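Local coordinates for uncharacterized protein (Bacteroides ovatus CL02T12C04, PDB 6PTM) that probably hydrolyses carrageenan chains from their ends, as a family GH42 exo-carrageenase, at residues L229-F234 against M289-P294; Q265-L270 against S376-E381; I393-N398 against I409-L414; P249-T254 against T302-P307. One frame throughout, in Å; residues are numbered along the deposited sequence.

Contact 1: L229-F234 against M289-P294; sequences LNHSNF and MLCNEP. With EDO (1,2-ethanediol), chain B.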
loop_
_atom_site.group_PDB
_atom_site.type_symbol
_atom_site.label_atom_id
_atom_site.label_comp_id
_atom_site.label_asym_id
_atom_site.label_seq_id
_atom_site.Cartn_x
_atom_site.Cartn_y
_atom_site.Cartn_z
ATOM N N LEU A 229 7.271 -11.423 12.107
ATOM C CA LEU A 229 7.117 -11.500 13.581
ATOM C C LEU A 229 5.636 -11.544 13.924
ATOM O O LEU A 229 4.927 -10.543 13.639
ATOM C CB LEU A 229 7.777 -10.302 14.251
ATOM C CG LEU A 229 9.272 -10.438 14.489
ATOM C CD1 LEU A 229 10.010 -10.317 13.177
ATOM C CD2 LEU A 229 9.760 -9.387 15.512
ATOM N N ASN A 230 5.205 -12.657 14.516
ATOM C CA ASN A 230 3.841 -12.873 15.050
ATOM C C ASN A 230 3.751 -12.319 16.465
ATOM O O ASN A 230 4.726 -12.497 17.227
ATOM C CB ASN A 230 3.461 -14.346 15.097
ATOM C CG ASN A 230 2.259 -14.576 15.988
ATOM O OD1 ASN A 230 2.415 -14.689 17.216
ATOM N ND2 ASN A 230 1.081 -14.621 15.364
ATOM N N HIS A 231 2.631 -11.664 16.786
ATOM C CA HIS A 231 2.387 -11.057 18.122
ATOM C C HIS A 231 1.046 -11.499 18.723
ATOM O O HIS A 231 0.711 -10.966 19.793
ATOM C CB HIS A 231 2.522 -9.527 18.039
ATOM C CG HIS A 231 3.907 -9.071 17.723
ATOM N ND1 HIS A 231 4.908 -9.091 18.658
ATOM C CD2 HIS A 231 4.463 -8.611 16.575
ATOM C CE1 HIS A 231 6.031 -8.646 18.100
ATOM N NE2 HIS A 231 5.782 -8.336 16.819
ATOM N N SER A 232 0.279 -12.382 18.077
ATOM C CA SER A 232 -1.036 -12.845 18.596
ATOM C C SER A 232 -0.867 -13.968 19.623
ATOM O O SER A 232 -1.785 -14.176 20.389
ATOM C CB SER A 232 -1.935 -13.285 17.493
ATOM O OG SER A 232 -1.362 -14.362 16.803
ATOM N N ASN A 233 0.278 -14.639 19.630
ATOM C CA ASN A 233 0.507 -15.878 20.406
ATOM C C ASN A 233 1.636 -15.586 21.391
ATOM O O ASN A 233 2.808 -15.639 20.990
ATOM C CB ASN A 233 0.793 -17.058 19.461
ATOM C CG ASN A 233 0.838 -18.398 20.180
ATOM O OD1 ASN A 233 0.676 -18.466 21.406
ATOM N ND2 ASN A 233 1.091 -19.474 19.439
ATOM N N PHE A 234 1.299 -15.253 22.632
ATOM C CA PHE A 234 2.294 -14.917 23.665
ATOM C C PHE A 234 2.456 -16.143 24.562
ATOM O O PHE A 234 1.475 -16.804 24.879
ATOM C CB PHE A 234 1.846 -13.627 24.337
ATOM C CG PHE A 234 2.899 -13.062 25.232
ATOM C CD1 PHE A 234 3.984 -12.385 24.695
ATOM C CD2 PHE A 234 2.817 -13.211 26.604
ATOM C CE1 PHE A 234 4.965 -11.875 25.522
ATOM C CE2 PHE A 234 3.819 -12.709 27.419
ATOM C CZ PHE A 234 4.871 -12.027 26.881
ATOM N N MET A 289 9.406 -7.922 9.122
ATOM C CA MET A 289 8.026 -7.388 9.204
ATOM C C MET A 289 7.597 -7.422 10.670
ATOM O O MET A 289 7.448 -8.536 11.213
ATOM C CB MET A 289 7.131 -8.264 8.328
ATOM C CG MET A 289 5.895 -7.569 7.820
ATOM S SD MET A 289 4.661 -7.404 9.078
ATOM C CE MET A 289 4.347 -9.089 9.606
ATOM N N LEU A 290 7.485 -6.265 11.320
ATOM C CA LEU A 290 7.505 -6.211 12.801
ATOM C C LEU A 290 6.119 -6.524 13.378
ATOM O O LEU A 290 6.087 -6.949 14.530
ATOM C CB LEU A 290 8.004 -4.857 13.313
ATOM C CG LEU A 290 9.423 -4.483 12.902
ATOM C CD1 LEU A 290 9.798 -3.110 13.438
ATOM C CD2 LEU A 290 10.430 -5.534 13.337
ATOM N N CYS A 291 5.034 -6.348 12.617
ATOM C CA CYS A 291 3.687 -6.748 13.064
ATOM C C CYS A 291 2.713 -6.727 11.877
ATOM O O CYS A 291 2.766 -5.774 11.060
ATOM C CB CYS A 291 3.167 -5.808 14.154
ATOM S SG CYS A 291 1.701 -6.437 15.020
ATOM N N ASN A 292 1.820 -7.712 11.866
ATOM C CA ASN A 292 0.609 -7.835 11.016
ATOM C C ASN A 292 -0.510 -6.881 11.496
ATOM O O ASN A 292 -1.081 -7.150 12.562
ATOM C CB ASN A 292 0.126 -9.285 11.115
ATOM C CG ASN A 292 -1.006 -9.601 10.172
ATOM O OD1 ASN A 292 -0.817 -10.141 9.062
ATOM N ND2 ASN A 292 -2.188 -9.267 10.618
ATOM N N GLU A 293 -0.891 -5.888 10.691
ATOM C CA GLU A 293 -2.078 -5.001 10.893
ATOM C C GLU A 293 -2.160 -4.588 12.355
ATOM O O GLU A 293 -3.160 -4.843 13.035
ATOM C CB GLU A 293 -3.385 -5.676 10.475
ATOM C CG GLU A 293 -3.444 -5.972 8.979
ATOM C CD GLU A 293 -4.855 -6.217 8.455
ATOM O OE1 GLU A 293 -5.720 -6.605 9.275
ATOM O OE2 GLU A 293 -5.070 -6.024 7.249
ATOM N N PRO A 294 -1.080 -4.006 12.906
ATOM C CA PRO A 294 -1.125 -3.481 14.272
ATOM C C PRO A 294 -2.136 -2.331 14.413
ATOM O O PRO A 294 -2.361 -1.560 13.447
ATOM C CB PRO A 294 0.311 -2.974 14.485
ATOM C CG PRO A 294 0.701 -2.550 13.105
ATOM C CD PRO A 294 0.202 -3.699 12.241
HETATM C C1 EDO B . -0.383 -14.139 11.862
HETATM O O1 EDO B . 0.719 -14.688 12.572
HETATM C C2 EDO B . -0.678 -12.787 12.405
HETATM O O2 EDO B . -1.053 -12.768 13.787
HETATM O O HOH W 1 2.245 -10.048 13.580
#
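His231, in the loop that follows strand 225-230, reaches across to Leu290. Outward from the backbone, its CB lies against Tyr253 O, and with CG anti to the carbonyl carbon (chi1 -66°) the ring swings toward the neighbouring strand. CD2 meets the Cys291 sulfur at 3.8 Å, SG standing obliquely to the ring. At the ring edge, near its plane, NE2 gives a short but bent, weak bond to Leu290 O (2.7 Å, 128° at the hydrogen). ND1 is bonded to Tyr256 OH, so both nitrogens are engaged. One step back, Leu229 N donates to Met289 O at 3.0 Å, almost straight, and a water then carries the strand pairing on, from Leu229 O to Asn292 N.

Beside this, Asn230 points away from the other strand and organises the loop. Its OD1 takes Asn233 N on an in-plane lone pair (3.2 Å), an Asx motif, and is also bonded to Thr197 OG1; ND2 holds Ser232 OG and an ethanediol, probably from the crystallisation liquor. A leucine here would probably leave Asn233 N and Ser232 OG without these mates and let the turn drift. Strands 225-230 and 288-292 are parallel neighbours, as in the (beta/alpha)8 barrel expected for a GH42 enzyme, and Asn292-Glu293 is consistent with the Asn-Glu pair closing such a strand in clan GH-A glycosidases.

Contact 2: Q265-L270 against S376-E381; sequences QVNSDL and SFLKNE
Ser268 and Asn267 face Phe377, Leu378 and Glu381 where two neighbouring helices of the barrel's outer layer run side by side. Helices 261-278 and 358-385 flank the chain before and after strand 288-292, as expected of successive beta/alpha units, and here point almost the same way: the axes of 265-270 and 376-381 approach to 10.1 Å and cross at -30°.

The Phe377 ring reaches over edge first: CZ comes to 3.3 Å from Ser268 OG, and CE2 lies near Asn267 CB. One face of that ring carries Glu381 CG, 3.5 Å above the plane and displaced toward the rim, so the glutamate folds across its own helix neighbour before turning to the other helix. Next to Phe377, Leu378 slants across Asn267, its CD2 resting 3.7 Å from Asn267 OD1. The Asn267 amide itself is held elsewhere, ND2 by Ala263 O and Tyr256 OH, OD1 by Asn198 ND2.

Glu381 bends at chi2 (-63°), which brings OE1 to 2.8 Å from Ser268 OG; Arg264 O competes for the hydroxyl proton. OE2 pairs with Lys384. A single water donates to both Ser268 O and Glu381 OE1, tying backbone to carboxylate.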
loop_
_atom_site.group_PDB
_atom_site.type_symbol
_atom_site.label_atom_id
_atom_site.label_comp_id
_atom_site.label_asym_id
_atom_site.label_seq_id
_atom_site.Cartn_x
_atom_site.Cartn_y
_atom_site.Cartn_z
ATOM N N GLN A 265 11.172 -8.432 27.731
ATOM C CA GLN A 265 12.114 -9.567 27.963
ATOM C C GLN A 265 11.875 -10.630 26.871
ATOM O O GLN A 265 12.846 -11.127 26.246
ATOM C CB GLN A 265 11.935 -10.161 29.367
ATOM C CG GLN A 265 12.727 -11.467 29.589
ATOM C CD GLN A 265 12.327 -12.139 30.880
ATOM O OE1 GLN A 265 12.214 -11.460 31.887
ATOM N NE2 GLN A 265 12.028 -13.443 30.849
ATOM N N VAL A 266 10.622 -10.977 26.634
ATOM C CA VAL A 266 10.283 -12.128 25.756
ATOM C C VAL A 266 10.677 -11.772 24.317
ATOM O O VAL A 266 11.331 -12.606 23.630
ATOM C CB VAL A 266 8.808 -12.570 25.902
ATOM C CG1 VAL A 266 8.415 -13.535 24.800
ATOM C CG2 VAL A 266 8.522 -13.198 27.267
ATOM N N ASN A 267 10.319 -10.571 23.865
ATOM C CA ASN A 267 10.674 -10.133 22.497
ATOM C C ASN A 267 12.201 -10.084 22.356
ATOM O O ASN A 267 12.685 -10.566 21.333
ATOM C CB ASN A 267 9.981 -8.817 22.142
ATOM C CG ASN A 267 8.545 -9.066 21.764
ATOM O OD1 ASN A 267 8.222 -9.294 20.596
ATOM N ND2 ASN A 267 7.675 -9.069 22.750
ATOM N N SER A 268 12.918 -9.506 23.321
ATOM C CA SER A 268 14.408 -9.439 23.342
ATOM C C SER A 268 14.975 -10.866 23.246
ATOM O O SER A 268 15.896 -11.088 22.451
ATOM C CB SER A 268 14.918 -8.702 24.553
ATOM O OG SER A 268 14.624 -7.313 24.420
ATOM N N ASP A 269 14.371 -11.812 23.965
ATOM C CA ASP A 269 14.855 -13.218 24.013
ATOM C C ASP A 269 14.600 -13.878 22.657
ATOM O O ASP A 269 15.509 -14.592 22.165
ATOM C CB ASP A 269 14.239 -14.001 25.179
ATOM C CG ASP A 269 14.875 -13.721 26.528
ATOM O OD1 ASP A 269 15.943 -13.135 26.561
ATOM O OD2 ASP A 269 14.302 -14.139 27.519
ATOM N N LEU A 270 13.413 -13.672 22.079
ATOM C CA LEU A 270 13.105 -14.206 20.735
ATOM C C LEU A 270 14.173 -13.725 19.748
ATOM O O LEU A 270 14.776 -14.591 19.059
ATOM C CB LEU A 270 11.690 -13.818 20.272
ATOM C CG LEU A 270 11.298 -14.404 18.921
ATOM C CD1 LEU A 270 11.287 -15.934 18.970
ATOM C CD2 LEU A 270 9.934 -13.903 18.473
ATOM N N SER A 376 10.196 1.023 17.358
ATOM C CA SER A 376 11.613 1.414 17.495
ATOM C C SER A 376 12.366 0.388 18.354
ATOM O O SER A 376 13.479 -0.009 17.943
ATOM C CB SER A 376 11.792 2.831 18.022
ATOM O OG SER A 376 11.318 3.763 17.054
ATOM N N PHE A 377 11.811 -0.010 19.498
ATOM C CA PHE A 377 12.391 -1.065 20.376
ATOM C C PHE A 377 12.594 -2.348 19.556
ATOM O O PHE A 377 13.714 -2.858 19.533
ATOM C CB PHE A 377 11.527 -1.314 21.620
ATOM C CG PHE A 377 11.805 -2.612 22.338
ATOM C CD1 PHE A 377 12.931 -2.756 23.143
ATOM C CD2 PHE A 377 10.947 -3.695 22.191
ATOM C CE1 PHE A 377 13.211 -3.970 23.757
ATOM C CE2 PHE A 377 11.229 -4.910 22.805
ATOM C CZ PHE A 377 12.366 -5.047 23.578
ATOM N N LEU A 378 11.584 -2.855 18.853
ATOM C CA LEU A 378 11.734 -4.142 18.103
ATOM C C LEU A 378 12.860 -4.022 17.068
ATOM O O LEU A 378 13.709 -4.922 17.003
ATOM C CB LEU A 378 10.409 -4.514 17.420
ATOM C CG LEU A 378 9.302 -4.992 18.351
ATOM C CD1 LEU A 378 8.036 -5.300 17.553
ATOM C CD2 LEU A 378 9.730 -6.211 19.200
ATOM N N LYS A 379 12.860 -2.947 16.281
ATOM C CA LYS A 379 13.902 -2.660 15.272
ATOM C C LYS A 379 15.278 -2.570 15.940
ATOM O O LYS A 379 16.228 -3.220 15.412
ATOM C CB LYS A 379 13.610 -1.370 14.501
ATOM C CG LYS A 379 14.748 -0.923 13.595
ATOM C CD LYS A 379 14.523 0.375 12.855
ATOM C CE LYS A 379 14.180 1.529 13.768
ATOM N NZ LYS A 379 14.295 2.835 13.060
ATOM N N ASN A 380 15.410 -1.864 17.067
ATOM C CA ASN A 380 16.748 -1.717 17.714
ATOM C C ASN A 380 17.212 -3.079 18.237
ATOM O O ASN A 380 18.399 -3.358 18.090
ATOM C CB ASN A 380 16.821 -0.621 18.774
ATOM C CG ASN A 380 16.470 0.733 18.195
ATOM O OD1 ASN A 380 16.699 0.999 17.003
ATOM N ND2 ASN A 380 15.845 1.571 19.013
ATOM N N GLU A 381 16.318 -3.958 18.695
ATOM C CA GLU A 381 16.722 -5.328 19.116
ATOM C C GLU A 381 17.231 -6.129 17.914
ATOM O O GLU A 381 18.338 -6.711 18.043
ATOM C CB GLU A 381 15.622 -6.068 19.874
ATOM C CG GLU A 381 15.274 -5.397 21.189
ATOM C CD GLU A 381 16.414 -5.367 22.198
ATOM O OE1 GLU A 381 16.737 -6.422 22.733
ATOM O OE2 GLU A 381 17.059 -4.311 22.339
HETATM O O HOH W 2 17.607 -8.725 22.151
#

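Contact 3: I393-N398 against I409-L414; sequences IKIMPN and IDLEAL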
loop_
_atom_site.group_PDB
_atom_site.type_symbol
_atom_site.label_atom_id
_atom_site.label_comp_id
_atom_site.label_asym_id
_atom_site.label_seq_id
_atom_site.Cartn_x
_atom_site.Cartn_y
_atom_site.Cartn_z
ATOM N N ILE A 393 6.491 -2.592 8.630
ATOM C CA ILE A 393 5.273 -2.936 9.394
ATOM C C ILE A 393 4.126 -3.107 8.391
ATOM O O ILE A 393 4.001 -2.260 7.463
ATOM C CB ILE A 393 5.026 -1.827 10.436
ATOM C CG1 ILE A 393 6.256 -1.590 11.320
ATOM C CG2 ILE A 393 3.788 -2.102 11.269
ATOM C CD1 ILE A 393 6.230 -0.216 12.018
ATOM N N LYS A 394 3.300 -4.142 8.569
ATOM C CA LYS A 394 2.127 -4.347 7.676
ATOM C C LYS A 394 1.008 -3.396 8.129
ATOM O O LYS A 394 0.017 -3.826 8.759
ATOM C CB LYS A 394 1.708 -5.808 7.645
ATOM C CG LYS A 394 0.531 -6.074 6.710
ATOM C CD LYS A 394 -0.055 -7.429 6.848
ATOM C CE LYS A 394 0.926 -8.531 6.465
ATOM N NZ LYS A 394 0.285 -9.874 6.493
ATOM N N ILE A 395 1.202 -2.113 7.847
ATOM C CA ILE A 395 0.276 -1.038 8.291
ATOM C C ILE A 395 -0.935 -1.034 7.365
ATOM O O ILE A 395 -0.741 -1.067 6.145
ATOM C CB ILE A 395 0.970 0.329 8.279
ATOM C CG1 ILE A 395 2.105 0.391 9.303
ATOM C CG2 ILE A 395 -0.056 1.421 8.482
ATOM C CD1 ILE A 395 3.043 1.543 9.033
ATOM N N MET A 396 -2.134 -0.939 7.937
ATOM C CA MET A 396 -3.368 -0.753 7.135
ATOM C C MET A 396 -3.415 0.707 6.706
ATOM O O MET A 396 -3.604 1.563 7.544
ATOM C CB MET A 396 -4.599 -1.083 7.976
ATOM C CG MET A 396 -4.688 -2.545 8.345
ATOM S SD MET A 396 -5.711 -2.769 9.808
ATOM C CE MET A 396 -7.211 -1.860 9.373
ATOM N N PRO A 397 -3.275 1.079 5.423
ATOM C CA PRO A 397 -3.213 2.497 5.070
ATOM C C PRO A 397 -4.447 3.315 5.459
ATOM O O PRO A 397 -4.303 4.497 5.599
ATOM C CB PRO A 397 -3.081 2.473 3.554
ATOM C CG PRO A 397 -2.389 1.163 3.291
ATOM C CD PRO A 397 -3.019 0.204 4.278
ATOM N N ASN A 398 -5.619 2.688 5.581
ATOM C CA ASN A 398 -6.888 3.393 5.931
ATOM C C ASN A 398 -6.796 3.925 7.383
ATOM O O ASN A 398 -7.569 4.833 7.698
ATOM C CB ASN A 398 -8.167 2.579 5.600
ATOM C CG ASN A 398 -8.423 1.323 6.406
ATOM O OD1 ASN A 398 -7.653 0.937 7.277
ATOM N ND2 ASN A 398 -9.575 0.713 6.192
ATOM N N ILE A 409 -1.445 4.426 15.396
ATOM C CA ILE A 409 -0.676 4.323 14.138
ATOM C C ILE A 409 -0.440 5.724 13.583
ATOM O O ILE A 409 -1.414 6.385 13.082
ATOM C CB ILE A 409 -1.401 3.400 13.143
ATOM C CG1 ILE A 409 -1.531 1.995 13.729
ATOM C CG2 ILE A 409 -0.697 3.398 11.800
ATOM C CD1 ILE A 409 -0.228 1.349 14.204
ATOM N N ASP A 410 0.830 6.109 13.616
ATOM C CA ASP A 410 1.363 7.383 13.080
ATOM C C ASP A 410 2.057 7.028 11.764
ATOM O O ASP A 410 3.202 6.593 11.810
ATOM C CB ASP A 410 2.273 8.043 14.116
ATOM C CG ASP A 410 2.909 9.372 13.712
ATOM O OD1 ASP A 410 2.911 9.709 12.496
ATOM O OD2 ASP A 410 3.420 10.058 14.610
ATOM N N LEU A 411 1.354 7.107 10.643
ATOM C CA LEU A 411 1.887 6.591 9.354
ATOM C C LEU A 411 3.200 7.318 9.023
ATOM O O LEU A 411 4.127 6.702 8.453
ATOM C CB LEU A 411 0.846 6.779 8.235
ATOM C CG LEU A 411 1.228 6.204 6.873
ATOM C CD1 LEU A 411 1.661 4.762 6.983
ATOM C CD2 LEU A 411 0.076 6.312 5.884
ATOM N N GLU A 412 3.279 8.617 9.288
ATOM C CA GLU A 412 4.506 9.373 8.968
ATOM C C GLU A 412 5.665 8.788 9.777
ATOM O O GLU A 412 6.698 8.466 9.188
ATOM C CB GLU A 412 4.396 10.843 9.339
ATOM C CG GLU A 412 5.716 11.549 9.167
ATOM C CD GLU A 412 5.623 13.070 9.204
ATOM O OE1 GLU A 412 4.756 13.538 9.963
ATOM O OE2 GLU A 412 6.410 13.779 8.515
ATOM N N ALA A 413 5.487 8.643 11.089
ATOM C CA ALA A 413 6.607 8.240 11.969
ATOM C C ALA A 413 6.990 6.800 11.610
ATOM O O ALA A 413 8.183 6.518 11.482
ATOM C CB ALA A 413 6.256 8.417 13.423
ATOM N N LEU A 414 6.021 5.913 11.411
ATOM C CA LEU A 414 6.348 4.487 11.171
ATOM C C LEU A 414 6.995 4.362 9.794
ATOM O O LEU A 414 7.912 3.553 9.660
ATOM C CB LEU A 414 5.110 3.607 11.329
ATOM C CG LEU A 414 4.511 3.630 12.730
ATOM C CD1 LEU A 414 3.319 2.696 12.823
ATOM C CD2 LEU A 414 5.531 3.243 13.783
#
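Ile395 drives both of its branches into the group formed by Ile409, Leu411 and Leu414, and this is where the packing is close. The Ile395 and Ile409 side chains slide past each other in opposite directions, their CG2 atoms 3.9 Å apart, and Ile395 CG2, anti to the backbone N, also touches Leu411 CD1 at 4.0 Å. The longer branch reaches on to Leu414: with CG1 beside the backbone N (chi1 -65°), CD1 comes up against Leu414 CB at 3.7 Å. Ile393, two residues earlier, adds its own CD1, which meets Leu414 CD2 at 3.9 Å with the two side chains crossing at about a right angle. The joint is wholly aliphatic, and all five of these residues are buried.

Past Ile395 the fit slackens. The CB of Pro397 points away from 409-414 and its side chain makes no contact there, while Met396 and Asn398 are partly exposed. On the helix side, Asp410 caps helix 411-417: its OD1 accepts Ala413 N at 3.1 Å from above the carboxylate plane, and OD2 makes a salt bridge to Lys570.

Lys394, between the two isoleucines and at the centre of an inverse gamma turn, sends its amine to Glu470 and Asn292. Phe375 of helix 358-385 packs on both Ile393 and Leu414, tying strand 391-394 to helix 411-417, while helix 448-460 covers Leu411 and Pro397.

Contact 4: P249-T254 against T302-P307; sequences PGIKYT and TWASAP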
loop_
_atom_site.group_PDB
_atom_site.type_symbol
_atom_site.label_atom_id
_atom_site.label_comp_id
_atom_site.label_asym_id
_atom_site.label_seq_id
_atom_site.Cartn_x
_atom_site.Cartn_y
_atom_site.Cartn_z
ATOM N N PRO A 249 -4.010 -5.040 25.275
ATOM C CA PRO A 249 -3.556 -5.544 23.992
ATOM C C PRO A 249 -3.881 -4.535 22.879
ATOM O O PRO A 249 -4.689 -3.618 23.095
ATOM C CB PRO A 249 -4.381 -6.820 23.834
ATOM C CG PRO A 249 -5.684 -6.441 24.466
ATOM C CD PRO A 249 -5.235 -5.737 25.727
ATOM N N GLY A 250 -3.219 -4.718 21.741
ATOM C CA GLY A 250 -3.562 -4.077 20.459
ATOM C C GLY A 250 -4.316 -5.087 19.647
ATOM O O GLY A 250 -3.701 -5.826 18.918
ATOM N N ILE A 251 -5.608 -5.196 19.880
ATOM C CA ILE A 251 -6.465 -6.273 19.310
ATOM C C ILE A 251 -6.442 -6.176 17.784
ATOM O O ILE A 251 -6.491 -5.060 17.253
ATOM C CB ILE A 251 -7.892 -6.141 19.905
ATOM C CG1 ILE A 251 -7.871 -6.465 21.406
ATOM C CG2 ILE A 251 -8.902 -7.019 19.155
ATOM C CD1 ILE A 251 -9.196 -6.239 22.120
ATOM N N LYS A 252 -6.378 -7.327 17.067
ATOM C CA LYS A 252 -6.224 -8.683 17.611
ATOM C C LYS A 252 -4.779 -9.194 17.422
ATOM O O LYS A 252 -4.460 -10.295 17.892
ATOM C CB LYS A 252 -7.197 -9.665 16.930
ATOM C CG LYS A 252 -6.981 -9.828 15.430
ATOM C CD LYS A 252 -8.156 -10.447 14.697
ATOM C CE LYS A 252 -7.972 -11.921 14.437
ATOM N NZ LYS A 252 -8.930 -12.357 13.393
ATOM N N TYR A 253 -3.908 -8.435 16.768
ATOM C CA TYR A 253 -2.605 -8.965 16.297
ATOM C C TYR A 253 -1.497 -8.779 17.338
ATOM O O TYR A 253 -0.494 -9.494 17.174
ATOM C CB TYR A 253 -2.294 -8.413 14.911
ATOM C CG TYR A 253 -3.239 -8.995 13.895
ATOM C CD1 TYR A 253 -3.277 -10.361 13.681
ATOM C CD2 TYR A 253 -4.136 -8.198 13.204
ATOM C CE1 TYR A 253 -4.172 -10.933 12.788
ATOM C CE2 TYR A 253 -5.019 -8.739 12.293
ATOM C CZ TYR A 253 -5.031 -10.108 12.087
ATOM O OH TYR A 253 -5.892 -10.646 11.200
ATOM N N THR A 254 -1.671 -7.962 18.387
ATOM C CA THR A 254 -0.687 -7.900 19.521
ATOM C C THR A 254 -1.423 -8.206 20.838
ATOM O O THR A 254 -1.947 -7.273 21.482
ATOM C CB THR A 254 0.079 -6.565 19.578
ATOM O OG1 THR A 254 0.641 -6.235 18.310
ATOM C CG2 THR A 254 1.191 -6.594 20.606
ATOM N N THR A 302 -16.008 0.532 20.092
ATOM C CA THR A 302 -15.593 0.513 18.675
ATOM C C THR A 302 -14.811 -0.776 18.448
ATOM O O THR A 302 -14.257 -1.346 19.420
ATOM C CB THR A 302 -14.803 1.767 18.271
ATOM O OG1 THR A 302 -13.555 1.689 18.969
ATOM C CG2 THR A 302 -15.563 3.050 18.542
ATOM N N TRP A 303 -14.732 -1.162 17.181
ATOM C CA TRP A 303 -14.058 -2.393 16.708
ATOM C C TRP A 303 -12.601 -2.401 17.181
ATOM O O TRP A 303 -11.901 -1.363 17.001
ATOM C CB TRP A 303 -14.169 -2.450 15.189
ATOM C CG TRP A 303 -13.210 -3.413 14.578
ATOM C CD1 TRP A 303 -13.307 -4.781 14.571
ATOM C CD2 TRP A 303 -11.984 -3.075 13.903
ATOM N NE1 TRP A 303 -12.219 -5.317 13.931
ATOM C CE2 TRP A 303 -11.385 -4.301 13.520
ATOM C CE3 TRP A 303 -11.330 -1.874 13.586
ATOM C CZ2 TRP A 303 -10.172 -4.330 12.823
ATOM C CZ3 TRP A 303 -10.124 -1.906 12.912
ATOM C CH2 TRP A 303 -9.559 -3.126 12.536
ATOM N N ALA A 304 -12.186 -3.538 17.737
ATOM C CA ALA A 304 -10.816 -3.890 18.173
ATOM C C ALA A 304 -10.320 -2.895 19.228
ATOM O O ALA A 304 -9.131 -2.730 19.311
ATOM C CB ALA A 304 -9.871 -3.937 16.983
ATOM N N SER A 305 -11.210 -2.255 19.984
ATOM C CA SER A 305 -10.838 -1.319 21.071
ATOM C C SER A 305 -10.618 -2.093 22.376
ATOM O O SER A 305 -11.236 -3.141 22.609
ATOM C CB SER A 305 -11.851 -0.209 21.204
ATOM O OG SER A 305 -13.146 -0.777 21.390
ATOM N N ALA A 306 -9.698 -1.591 23.190
ATOM C CA ALA A 306 -9.455 -2.045 24.567
ATOM C C ALA A 306 -8.866 -0.875 25.352
ATOM O O ALA A 306 -8.240 0.029 24.781
ATOM C CB ALA A 306 -8.529 -3.226 24.561
ATOM N N PRO A 307 -9.035 -0.877 26.681
ATOM C CA PRO A 307 -8.357 0.095 27.529
ATOM C C PRO A 307 -6.865 -0.223 27.557
ATOM O O PRO A 307 -6.505 -1.411 27.490
ATOM C CB PRO A 307 -8.961 -0.127 28.925
ATOM C CG PRO A 307 -10.160 -1.067 28.692
ATOM C CD PRO A 307 -9.818 -1.857 27.457
HETATM O O HOH W 3 -6.596 -2.664 21.232
HETATM O O HOH W 4 -6.962 -2.283 18.023
#
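Ile251 supplies most of the apolar contact, laid along the backbone of the opposing loop. Its CG2 packs on Ala304 CB at 3.9 Å, and CG1, anti to the carbonyl carbon (chi1 -68°), carries CD1 along to Ala306 CB, also 3.9 Å. Pro249 CG adds a looser touch to the same methyl. An alanine in place of Ile251 would probably leave Ala306 without its main apolar partner and open a gap between the loops.

The polar link is made by water. One water accepts from Ile251 N and lies within bonding distance of Pro249 O and Ala304 O; a second sits 2.9 Å from Ile251 O and 2.6 Å from Ala304 O. They have more acceptors around them than protons to share.

Each loop is also braced from within. Gly250 and Thr254 exchange backbone bonds around a classic beta bulge, and the peptide leading into Lys252 is cis. Thr302 to Ser305 forms a type II turn, where Ala304 CB stands 3.8 Å above the centre of the Trp303 ring face.

With small methyls, shared waters and no direct hydrogen bond between the loops, the chemistry suggests a modest surface seam between two separately shaped loops.

Contacts 1, 2 and 3 are buried, while contact 4 lies at the surface. Contacts 1 and 3 reach neighbouring strands of one parallel sheet, 288-292 and 391-394, and meet directly through Asn292 and Lys394. Contact 2 joins helices on the outside of that sheet and touches contact 1 where His231 and Leu378 meet. Contact 4 packs on contact 1 through Tyr253, but reaches contact 3 only at Met396 and Trp303. Chemistry follows place: a backbone bond between strands and a weak histidine bond from the adjoining loop in contact 1, a mixed aromatic and carboxylate seam in contact 2, purely aliphatic packing in contact 3, and methyls with bridging waters in contact 4.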